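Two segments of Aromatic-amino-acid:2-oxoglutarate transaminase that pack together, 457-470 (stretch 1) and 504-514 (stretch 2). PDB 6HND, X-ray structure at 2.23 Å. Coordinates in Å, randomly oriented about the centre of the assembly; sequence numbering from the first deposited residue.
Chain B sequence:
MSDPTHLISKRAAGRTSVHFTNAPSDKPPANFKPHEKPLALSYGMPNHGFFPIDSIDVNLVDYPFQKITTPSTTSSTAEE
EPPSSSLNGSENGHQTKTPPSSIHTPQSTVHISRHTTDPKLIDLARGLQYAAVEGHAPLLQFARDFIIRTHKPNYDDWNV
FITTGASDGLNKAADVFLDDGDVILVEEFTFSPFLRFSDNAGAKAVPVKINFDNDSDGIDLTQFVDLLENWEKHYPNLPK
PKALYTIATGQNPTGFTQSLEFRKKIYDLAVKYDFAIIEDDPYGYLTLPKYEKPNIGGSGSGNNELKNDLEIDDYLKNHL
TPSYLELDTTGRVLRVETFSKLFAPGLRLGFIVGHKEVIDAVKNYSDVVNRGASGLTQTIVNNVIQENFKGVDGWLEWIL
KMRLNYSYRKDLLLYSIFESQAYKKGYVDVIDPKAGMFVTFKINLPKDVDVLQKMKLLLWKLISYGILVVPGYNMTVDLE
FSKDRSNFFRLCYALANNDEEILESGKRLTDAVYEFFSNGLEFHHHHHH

Stretch 1, residues 457-470: LLLWKLISYGILVV
Stretch 2 (504-514) ESGKRLTDAVY

Stretch 1 opens within a helix, leaves helical phi/psi at Gly 466 and enters a strand at Ile 467; stretch 2 is helical throughout. The helix axes approach to 8.8 Å with 133° between their N-to-C directions, so the helices cross obliquely, nearer antiparallel than parallel. The CA register descends accordingly: Leu 458 CA to Val 513 CA, 7.1 Å; Leu 462 CA to Ala 512 CA, 5.5 Å; Tyr 465 CA to Arg 508 CA, 5.9 Å. Together the two sides bury 568 Å².

Leu 458 (chi1 180°, chi2 49°) has a sideways CA-to-CB bond, yet its end comes nearer: Leu 458 CD1 lies 4.1 Å from Val 513 CA and 4.3 Å from Val 513 CG2 (Val 513 chi1 t). The CA-to-CB bond of Lys 461 (t, p, t, t) points toward the helix, with Lys 461 CG 3.7 Å from Ala 512 O, before the end of the side chain leads away.

Leu 462 (m, t) has a sideways CA-to-CB bond but its end comes nearer, with Leu 462 CD2 3.4 Å from Ala 512 CB and 3.6 Å from Leu 509 O. Leu 462 CD1 meets Leu 509 CD1 (t, p) at 3.9 Å.

The ring of Tyr 465 (chi1 -93°, between wells; chi2 71°) is laid over Ala 512. Ala 512 CA stands 3.8 Å from the centroid of the Tyr 465 ring, 8° off the normal, which identifies a CH-pi contact over the face; Ala 512 CB is 3.6 Å from Tyr 465 CG. Tyr 465 CE2 also reaches 3.7 Å from CB of Asp 511, whose OD2 forms a salt bridge with Lys 507 NZ at 2.8 Å.

Gly 466 (phi/psi 84/37) ends the helix in a Schellman motif: Ile 467 N bonds to Leu 462 O at 3.1 Å and Gly 466 N to Ile 463 O at 3.0 Å. Positive phi favours glycine, and an ideal CB here would clash with Arg 508 NH1 at 2.8 Å. The turn offers Gly 466 O to Arg 508 NH1, a hydrogen bond of 2.8 Å with a 157° N-H...acceptor angle, the acceptor lying near the guanidinium plane. Arg 508 is extended (m, t, t, chi4 -177°), and Arg 508 NE forms a salt bridge with Glu 504 OE2 at 2.7 Å, 163° at the hydrogen.

The CA-to-CB bond of Ile 467 (-133/118; t, p) points toward stretch 2, with Ile 467 CD1 3.6 Å from Ser 505 CB and Ile 467 CG2 3.8 Å from Leu 509 N. That of Val 469 (-141/173; m) also points toward the helix, and Val 469 CG1 touches Leu 509 CD1 at 4.3 Å.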

# COMPACT_ATOMS: atom_id res chain seq x y z
N LEU B 457 30.07 15.11 18.20
CA LEU B 457 30.32 15.59 19.57
C LEU B 457 29.29 16.67 19.91
O LEU B 457 28.70 16.60 21.00
CB LEU B 457 31.76 16.11 19.64
CG LEU B 457 32.42 16.06 21.02
CD1 LEU B 457 32.35 14.65 21.59
CD2 LEU B 457 33.85 16.57 20.96
N LEU B 458 29.03 17.59 18.96
CA LEU B 458 28.04 18.69 19.12
C LEU B 458 26.63 18.09 19.24
O LEU B 458 25.82 18.61 20.04
CB LEU B 458 28.16 19.65 17.94
CG LEU B 458 27.21 20.84 17.94
CD1 LEU B 458 27.20 21.56 19.28
CD2 LEU B 458 27.56 21.81 16.81
N LEU B 459 26.35 17.00 18.51
CA LEU B 459 25.02 16.36 18.57
C LEU B 459 24.77 15.86 20.01
O LEU B 459 23.70 16.19 20.57
CB LEU B 459 24.93 15.21 17.56
CG LEU B 459 23.53 14.59 17.41
CD1 LEU B 459 22.52 15.62 16.92
CD2 LEU B 459 23.56 13.37 16.48
N TRP B 460 25.74 15.15 20.60
CA TRP B 460 25.63 14.71 22.02
C TRP B 460 25.29 15.92 22.91
O TRP B 460 24.40 15.78 23.75
CB TRP B 460 26.90 14.01 22.49
CG TRP B 460 27.09 12.65 21.92
CD1 TRP B 460 28.08 12.24 21.07
CD2 TRP B 460 26.26 11.51 22.16
NE1 TRP B 460 27.92 10.91 20.79
CE2 TRP B 460 26.81 10.44 21.43
CE3 TRP B 460 25.10 11.29 22.92
CZ2 TRP B 460 26.23 9.17 21.44
CZ3 TRP B 460 24.53 10.04 22.91
CH2 TRP B 460 25.09 9.00 22.18
N LYS B 461 25.95 17.06 22.70
CA LYS B 461 25.72 18.31 23.48
C LYS B 461 24.26 18.80 23.36
O LYS B 461 23.66 19.19 24.39
CB LYS B 461 26.67 19.41 23.01
CG LYS B 461 26.85 20.54 24.01
CD LYS B 461 27.21 20.02 25.39
CE LYS B 461 27.96 21.02 26.22
NZ LYS B 461 28.11 20.52 27.60
N LEU B 462 23.71 18.83 22.14
CA LEU B 462 22.30 19.24 21.89
C LEU B 462 21.38 18.28 22.66
O LEU B 462 20.47 18.78 23.36
CB LEU B 462 21.97 19.19 20.39
CG LEU B 462 22.77 20.10 19.46
CD1 LEU B 462 22.18 20.04 18.07
CD2 LEU B 462 22.78 21.53 19.93
N ILE B 463 21.61 16.97 22.55
CA ILE B 463 20.78 15.93 23.24
C ILE B 463 20.82 16.22 24.75
O ILE B 463 19.73 16.33 25.34
CB ILE B 463 21.22 14.50 22.90
CG1 ILE B 463 21.04 14.19 21.41
CG2 ILE B 463 20.48 13.50 23.78
CD1 ILE B 463 21.79 12.96 20.95
N SER B 464 22.01 16.46 25.32
CA SER B 464 22.18 16.82 26.76
C SER B 464 21.47 18.15 27.08
O SER B 464 20.91 18.23 28.18
CB SER B 464 23.62 16.84 27.21
OG SER B 464 24.36 17.83 26.55
N TYR B 465 21.38 19.09 26.14
CA TYR B 465 20.64 20.37 26.34
C TYR B 465 19.12 20.24 26.07
O TYR B 465 18.40 21.23 26.30
CB TYR B 465 21.28 21.49 25.51
CG TYR B 465 22.31 22.30 26.26
CD1 TYR B 465 23.55 21.76 26.61
CD2 TYR B 465 22.06 23.62 26.60
CE1 TYR B 465 24.50 22.52 27.29
CE2 TYR B 465 23.00 24.39 27.26
CZ TYR B 465 24.21 23.83 27.62
OH TYR B 465 25.11 24.61 28.28
N GLY B 466 18.65 19.08 25.60
CA GLY B 466 17.22 18.76 25.45
C GLY B 466 16.62 19.29 24.16
O GLY B 466 15.45 19.71 24.14
N ILE B 467 17.39 19.27 23.08
CA ILE B 467 16.90 19.66 21.73
C ILE B 467 17.35 18.57 20.74
O ILE B 467 18.59 18.32 20.61
CB ILE B 467 17.36 21.10 21.38
CG1 ILE B 467 16.75 21.60 20.07
CG2 ILE B 467 18.88 21.22 21.37
CD1 ILE B 467 15.24 21.60 20.03
N LEU B 468 16.38 17.90 20.12
CA LEU B 468 16.64 16.86 19.10
C LEU B 468 16.65 17.49 17.69
O LEU B 468 15.71 18.25 17.37
CB LEU B 468 15.57 15.77 19.21
CG LEU B 468 15.41 15.11 20.59
CD1 LEU B 468 14.35 14.00 20.52
CD2 LEU B 468 16.74 14.56 21.12
N VAL B 469 17.67 17.17 16.89
CA VAL B 469 17.82 17.62 15.48
C VAL B 469 18.39 16.46 14.66
O VAL B 469 18.71 15.43 15.24
CB VAL B 469 18.71 18.88 15.36
CG1 VAL B 469 18.11 20.04 16.12
CG2 VAL B 469 20.14 18.62 15.79
N VAL B 470 18.47 16.64 13.34
CA VAL B 470 19.03 15.66 12.37
C VAL B 470 20.32 16.26 11.84
O VAL B 470 20.27 17.33 11.25
CB VAL B 470 18.03 15.35 11.25
CG1 VAL B 470 18.62 14.38 10.22
CG2 VAL B 470 16.75 14.78 11.81
N GLU B 504 11.77 28.05 22.78
CA GLU B 504 12.58 27.30 23.77
C GLU B 504 13.49 26.33 23.01
O GLU B 504 14.61 26.14 23.46
CB GLU B 504 11.67 26.58 24.78
CG GLU B 504 12.41 25.67 25.77
CD GLU B 504 13.47 26.29 26.67
OE1 GLU B 504 13.50 27.54 26.85
OE2 GLU B 504 14.28 25.51 27.21
N SER B 505 13.01 25.75 21.90
CA SER B 505 13.79 24.86 21.01
C SER B 505 15.01 25.63 20.50
O SER B 505 16.14 25.14 20.62
CB SER B 505 12.93 24.33 19.88
OG SER B 505 11.93 23.45 20.37
N GLY B 506 14.79 26.83 19.97
CA GLY B 506 15.86 27.64 19.38
C GLY B 506 16.86 28.09 20.42
O GLY B 506 18.07 28.10 20.11
N LYS B 507 16.37 28.39 21.63
CA LYS B 507 17.23 28.73 22.79
C LYS B 507 18.11 27.53 23.21
O LYS B 507 19.32 27.68 23.34
CB LYS B 507 16.35 29.22 23.94
CG LYS B 507 17.13 29.78 25.12
CD LYS B 507 16.24 30.18 26.28
CE LYS B 507 17.05 30.55 27.50
NZ LYS B 507 17.92 29.42 27.92
N ARG B 508 17.55 26.35 23.40
CA ARG B 508 18.36 25.17 23.78
C ARG B 508 19.40 24.87 22.67
O ARG B 508 20.55 24.52 23.00
CB ARG B 508 17.44 23.97 24.04
CG ARG B 508 16.50 24.16 25.23
CD ARG B 508 15.72 22.87 25.45
NE ARG B 508 14.69 22.94 26.48
CZ ARG B 508 13.94 21.91 26.88
NH1 ARG B 508 14.04 20.71 26.33
NH2 ARG B 508 13.05 22.09 27.83
N LEU B 509 19.00 25.01 21.41
CA LEU B 509 19.87 24.74 20.23
C LEU B 509 21.12 25.60 20.35
O LEU B 509 22.24 25.06 20.36
CB LEU B 509 19.09 25.10 18.96
CG LEU B 509 19.82 24.84 17.64
CD1 LEU B 509 20.30 23.40 17.54
CD2 LEU B 509 18.90 25.19 16.48
N THR B 510 20.89 26.89 20.49
CA THR B 510 21.92 27.95 20.42
C THR B 510 22.75 27.99 21.71
O THR B 510 23.96 28.25 21.58
CB THR B 510 21.22 29.25 20.04
OG1 THR B 510 20.13 29.44 20.94
CG2 THR B 510 20.72 29.19 18.62
N ASP B 511 22.13 27.75 22.88
CA ASP B 511 22.83 27.60 24.19
C ASP B 511 23.84 26.45 24.08
O ASP B 511 25.01 26.60 24.48
CB ASP B 511 21.87 27.29 25.33
CG ASP B 511 20.98 28.41 25.85
OD1 ASP B 511 21.19 29.60 25.49
OD2 ASP B 511 20.06 28.07 26.64
N ALA B 512 23.40 25.30 23.58
CA ALA B 512 24.26 24.11 23.41
C ALA B 512 25.43 24.41 22.46
O ALA B 512 26.55 23.99 22.77
CB ALA B 512 23.42 22.96 22.91
N VAL B 513 25.20 25.11 21.34
CA VAL B 513 26.29 25.42 20.36
C VAL B 513 27.26 26.40 21.02
O VAL B 513 28.50 26.18 20.91
CB VAL B 513 25.79 25.96 19.00
CG1 VAL B 513 26.98 26.18 18.08
CG2 VAL B 513 24.78 25.04 18.32
N TYR B 514 26.73 27.43 21.67
CA TYR B 514 27.51 28.44 22.43
C TYR B 514 28.45 27.75 23.42
O TYR B 514 29.66 28.05 23.39
CB TYR B 514 26.62 29.41 23.22
CG TYR B 514 27.44 30.49 23.86
CD1 TYR B 514 27.96 31.52 23.09
CD2 TYR B 514 27.77 30.46 25.21
CE1 TYR B 514 28.76 32.50 23.65
CE2 TYR B 514 28.57 31.44 25.78
CZ TYR B 514 29.07 32.47 25.00
OH TYR B 514 29.88 33.45 25.49